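Local coordinates for scarecrow-like protein 3 (Arabidopsis thaliana, PDB 6KPB) that probably acts as a GRAS-family transcription regulator in plant development, pairing with a second copy of itself and binding zinc finger proteins such as JACKDAW, at residues 53-58 with 83-88; 77-82 with 99-104. All coordinates share one frame; numbering follows the deposited sequence.

Contact 1. Residues 53-58 with 83-88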
# COMPACT_ATOMS: atom_id res chain seq x y z
N GLY A 53 -5.66 20.09 21.66
CA GLY A 53 -5.30 18.78 22.18
C GLY A 53 -6.37 18.18 23.07
O GLY A 53 -6.76 17.03 22.90
N LEU A 54 -6.86 18.97 24.04
CA LEU A 54 -7.86 18.46 24.97
C LEU A 54 -9.18 18.16 24.26
O LEU A 54 -9.87 17.19 24.60
CB LEU A 54 -8.08 19.45 26.10
CG LEU A 54 -7.98 18.84 27.50
CD1 LEU A 54 -6.65 18.13 27.62
CD2 LEU A 54 -8.13 19.89 28.58
N TYR A 55 -9.54 18.98 23.27
CA TYR A 55 -10.74 18.71 22.48
C TYR A 55 -10.61 17.41 21.70
O TYR A 55 -11.60 16.70 21.51
CB TYR A 55 -11.02 19.88 21.54
CG TYR A 55 -12.35 19.82 20.84
CD1 TYR A 55 -13.50 19.46 21.52
CD2 TYR A 55 -12.46 20.13 19.49
CE1 TYR A 55 -14.73 19.40 20.88
CE2 TYR A 55 -13.68 20.08 18.84
CZ TYR A 55 -14.81 19.71 19.54
OH TYR A 55 -16.02 19.66 18.89
N LEU A 56 -9.39 17.08 21.26
CA LEU A 56 -9.17 15.81 20.57
C LEU A 56 -9.46 14.63 21.49
O LEU A 56 -10.00 13.61 21.06
CB LEU A 56 -7.74 15.74 20.04
CG LEU A 56 -7.43 16.55 18.78
CD1 LEU A 56 -5.93 16.67 18.56
CD2 LEU A 56 -8.10 15.91 17.57
N ILE A 57 -9.08 14.75 22.77
CA ILE A 57 -9.33 13.68 23.73
C ILE A 57 -10.83 13.47 23.91
O ILE A 57 -11.33 12.33 23.86
CB ILE A 57 -8.65 13.99 25.08
CG1 ILE A 57 -7.24 14.52 24.85
CG2 ILE A 57 -8.62 12.75 25.96
CD1 ILE A 57 -6.52 14.87 26.13
N HIS A 58 -11.56 14.56 24.14
CA HIS A 58 -13.02 14.47 24.27
C HIS A 58 -13.64 13.80 23.05
O HIS A 58 -14.50 12.93 23.19
CB HIS A 58 -13.59 15.87 24.49
CG HIS A 58 -15.08 15.89 24.69
ND1 HIS A 58 -15.68 15.39 25.82
CD2 HIS A 58 -16.08 16.36 23.90
CE1 HIS A 58 -16.99 15.54 25.72
NE2 HIS A 58 -17.26 16.13 24.57
N SER A 83 -10.93 14.43 11.91
CA SER A 83 -10.13 14.43 10.68
C SER A 83 -9.45 15.78 10.47
O SER A 83 -8.27 15.83 10.09
CB SER A 83 -11.01 14.09 9.48
OG SER A 83 -11.53 12.77 9.60
N HIS A 84 -10.16 16.88 10.72
CA HIS A 84 -9.58 18.19 10.48
C HIS A 84 -8.58 18.60 11.54
O HIS A 84 -7.62 19.32 11.24
CB HIS A 84 -10.69 19.24 10.37
CG HIS A 84 -11.23 19.42 8.98
ND1 HIS A 84 -10.68 20.31 8.09
CD2 HIS A 84 -12.25 18.81 8.34
CE1 HIS A 84 -11.35 20.25 6.95
NE2 HIS A 84 -12.31 19.35 7.08
N LEU A 85 -8.76 18.15 12.79
CA LEU A 85 -7.85 18.53 13.86
C LEU A 85 -6.63 17.61 13.92
O LEU A 85 -5.50 18.09 14.05
CB LEU A 85 -8.58 18.54 15.20
CG LEU A 85 -9.69 19.57 15.38
CD1 LEU A 85 -10.08 19.67 16.85
CD2 LEU A 85 -9.26 20.93 14.84
N ALA A 86 -6.85 16.30 13.85
CA ALA A 86 -5.74 15.36 13.93
C ALA A 86 -4.86 15.44 12.69
O ALA A 86 -5.28 15.89 11.62
CB ALA A 86 -6.26 13.93 14.10
N SER A 87 -3.61 15.01 12.85
CA SER A 87 -2.64 15.02 11.76
C SER A 87 -1.44 14.17 12.14
O SER A 87 -0.92 14.29 13.26
CB SER A 87 -2.18 16.44 11.44
OG SER A 87 -1.07 16.42 10.56
N PRO A 88 -0.96 13.30 11.24
CA PRO A 88 0.26 12.54 11.54
C PRO A 88 1.51 13.40 11.56
O PRO A 88 2.55 12.94 12.06
CB PRO A 88 0.32 11.50 10.41
CG PRO A 88 -1.03 11.55 9.74
CD PRO A 88 -1.54 12.94 9.94
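L85 reaches across from the last turn of helix 72-85 to Y55 and L56 on helix 49-69, and its atoms can be followed outward one by one. At the root, CB of L85 lies 3.6 Å from CD2 of L56. The next atom, CG, stands beside the backbone N and anti to the carbonyl carbon (chi1 -65°), which carries the branch over to the tyrosine. There CD1 of L85 comes within 3.6 Å of CD2 of Y55 and 4.1 Å of CE2 of Y55. The methyl therefore approaches the CD2-CE2 bond of the ring obliquely, and the two side chains run at about a right angle to each other. The other methyl, CD2, makes no comparably close approach to 53-58.

L56 has a second neighbour in A86. Its CD2 is 3.9 Å from the amide N of A86 and 4.4 Å from CB of A86, so a single methyl spans the end of the helix and the residue after it. A86 is also where helical backbone angles are lost (psi 157°), and the carbonyl O of L85 is hydrogen-bonded by Q94 NE2 from helix 92-109. L56 and A86 both touch A97 of that helix. No hydrogen bond links the two segments, and about 169 Å² is buried in all.

With the beginning of one helix against the end of the next, this is the open end of an antiparallel helical hairpin, in what is predicted to be the first leucine repeat (LRI) of the GRAS domain.

Contact 2. Residues 77-82 with 99-104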
# COMPACT_ATOMS: atom_id res chain seq x y z
N ALA A 77 -20.16 12.07 12.65
CA ALA A 77 -19.96 13.49 12.95
C ALA A 77 -18.74 13.69 13.84
O ALA A 77 -17.97 14.64 13.64
CB ALA A 77 -21.21 14.07 13.61
N ALA A 78 -18.54 12.80 14.82
CA ALA A 78 -17.35 12.88 15.66
C ALA A 78 -16.09 12.60 14.86
O ALA A 78 -15.05 13.24 15.08
CB ALA A 78 -17.47 11.91 16.83
N LEU A 79 -16.16 11.66 13.91
CA LEU A 79 -14.99 11.37 13.08
C LEU A 79 -14.68 12.52 12.14
O LEU A 79 -13.50 12.78 11.84
CB LEU A 79 -15.23 10.08 12.28
CG LEU A 79 -15.26 8.78 13.08
CD1 LEU A 79 -15.52 7.59 12.16
CD2 LEU A 79 -13.96 8.59 13.85
N GLU A 80 -15.71 13.22 11.66
CA GLU A 80 -15.49 14.38 10.80
C GLU A 80 -14.68 15.46 11.52
O GLU A 80 -13.77 16.06 10.94
CB GLU A 80 -16.83 14.95 10.33
CG GLU A 80 -16.73 16.24 9.53
CD GLU A 80 -16.66 16.00 8.03
OE1 GLU A 80 -15.81 16.63 7.36
OE2 GLU A 80 -17.46 15.19 7.52
N GLN A 81 -14.99 15.71 12.79
CA GLN A 81 -14.25 16.69 13.57
C GLN A 81 -12.80 16.25 13.78
O GLN A 81 -11.88 17.06 13.67
CB GLN A 81 -14.93 16.93 14.91
CG GLN A 81 -16.38 17.37 14.81
CD GLN A 81 -16.62 18.69 15.51
OE1 GLN A 81 -15.85 19.64 15.36
NE2 GLN A 81 -17.70 18.77 16.28
N LEU A 82 -12.60 14.96 14.08
CA LEU A 82 -11.25 14.47 14.33
C LEU A 82 -10.36 14.61 13.10
O LEU A 82 -9.16 14.89 13.22
CB LEU A 82 -11.30 13.00 14.77
CG LEU A 82 -11.76 12.72 16.20
CD1 LEU A 82 -12.31 11.31 16.32
CD2 LEU A 82 -10.60 12.93 17.17
N TYR A 99 -4.02 8.21 14.77
CA TYR A 99 -4.00 6.75 14.75
C TYR A 99 -5.16 6.14 15.53
O TYR A 99 -5.66 5.08 15.15
CB TYR A 99 -2.66 6.24 15.29
CG TYR A 99 -1.50 6.69 14.43
CD1 TYR A 99 -1.24 6.07 13.21
CD2 TYR A 99 -0.68 7.73 14.81
CE1 TYR A 99 -0.20 6.48 12.41
CE2 TYR A 99 0.37 8.16 14.02
CZ TYR A 99 0.61 7.53 12.82
OH TYR A 99 1.65 7.94 12.03
N PHE A 100 -5.60 6.80 16.60
CA PHE A 100 -6.81 6.33 17.29
C PHE A 100 -8.06 6.62 16.48
O PHE A 100 -9.02 5.85 16.53
CB PHE A 100 -6.91 6.96 18.68
CG PHE A 100 -5.99 6.34 19.69
CD1 PHE A 100 -4.70 6.82 19.85
CD2 PHE A 100 -6.41 5.29 20.49
CE1 PHE A 100 -3.84 6.25 20.78
CE2 PHE A 100 -5.56 4.72 21.42
CZ PHE A 100 -4.28 5.21 21.56
N THR A 101 -8.07 7.72 15.72
CA THR A 101 -9.22 8.01 14.86
C THR A 101 -9.35 6.97 13.76
O THR A 101 -10.44 6.42 13.53
CB THR A 101 -9.09 9.41 14.26
OG1 THR A 101 -9.12 10.39 15.30
CG2 THR A 101 -10.23 9.68 13.29
N GLU A 102 -8.24 6.67 13.07
CA GLU A 102 -8.27 5.63 12.04
C GLU A 102 -8.67 4.29 12.64
O GLU A 102 -9.43 3.53 12.02
CB GLU A 102 -6.91 5.54 11.36
CG GLU A 102 -6.75 4.29 10.49
CD GLU A 102 -5.79 4.49 9.33
OE1 GLU A 102 -5.31 5.63 9.14
OE2 GLU A 102 -5.51 3.51 8.61
N ALA A 103 -8.19 3.99 13.84
CA ALA A 103 -8.56 2.74 14.51
C ALA A 103 -10.06 2.69 14.78
O ALA A 103 -10.72 1.69 14.46
CB ALA A 103 -7.77 2.60 15.81
N LEU A 104 -10.61 3.75 15.36
CA LEU A 104 -12.04 3.79 15.66
C LEU A 104 -12.86 3.66 14.38
O LEU A 104 -13.87 2.93 14.36
CB LEU A 104 -12.40 5.08 16.39
CG LEU A 104 -12.03 5.16 17.87
CD1 LEU A 104 -12.40 6.52 18.44
CD2 LEU A 104 -12.71 4.05 18.65
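T101 and L82 form the tight part of this contact, where the CA atoms of the two segments come nearest (6.8 Å between CA of L82 and CA of T101). The threonine OG1 sits over the leucine side chain: it is 3.4 Å from CB of L82, and 3.5 Å from both CD1 and CD2 of L82. That pattern means the oxygen faces several leucine carbons at once rather than a single methyl tip. Its polar need is met within its own helix, by a hydrogen bond to the carbonyl O of A97 one turn back. The torsion sets the two branches apart: at chi1 -63° OG1 stands beside the backbone N, while CG2 is anti to that N. CG2 then packs 3.8 Å from CB of L82 and 3.9 Å from CD2 of L79, with the L79 and T101 side chains running past each other in opposite directions.

Further along, the fit slackens. CB of L104 comes no nearer than 4.6 Å to CD2 of L79, although it points toward the other helix, and L79 instead finds A105 and I108 of helix 92-109. A77 and Q81 are exposed, the latter lying along Y55 and L59 of helix 49-69. E80 and E102 point away from the opposing segment: OE1 of E80 makes a salt bridge to K117 of the second subunit, and OE1 of E102 a hydrogen bond to T122 of that subunit.

No hydrogen bond joins the two segments; their contact is carbon packing with one hydroxyl among the leucine atoms. This suggests that shape fit dominates between them, while the two carboxylates bond to the second subunit, which also packs on L79 and T101.

How the contacts relate
Helix 72-85 is common to both contacts, packing against helix 49-69 in contact 1 and helix 92-109 in contact 2. Their centres lie about 8 Å apart, and the apolar packing is continuous between them, with CD2 of L56 3.9 Å from CD2 of L82. Contact 2 is the more interior: all three touching residues are buried, against one of four in contact 1, where an aromatic ring lies at the margin. Neither has a hydrogen bond between its segments. Their surroundings differ: L54 and I57 of segment 53-58 pack on the bound peptide, whereas contact 2 is flanked by polar bonds to the second subunit, which both contacts touch.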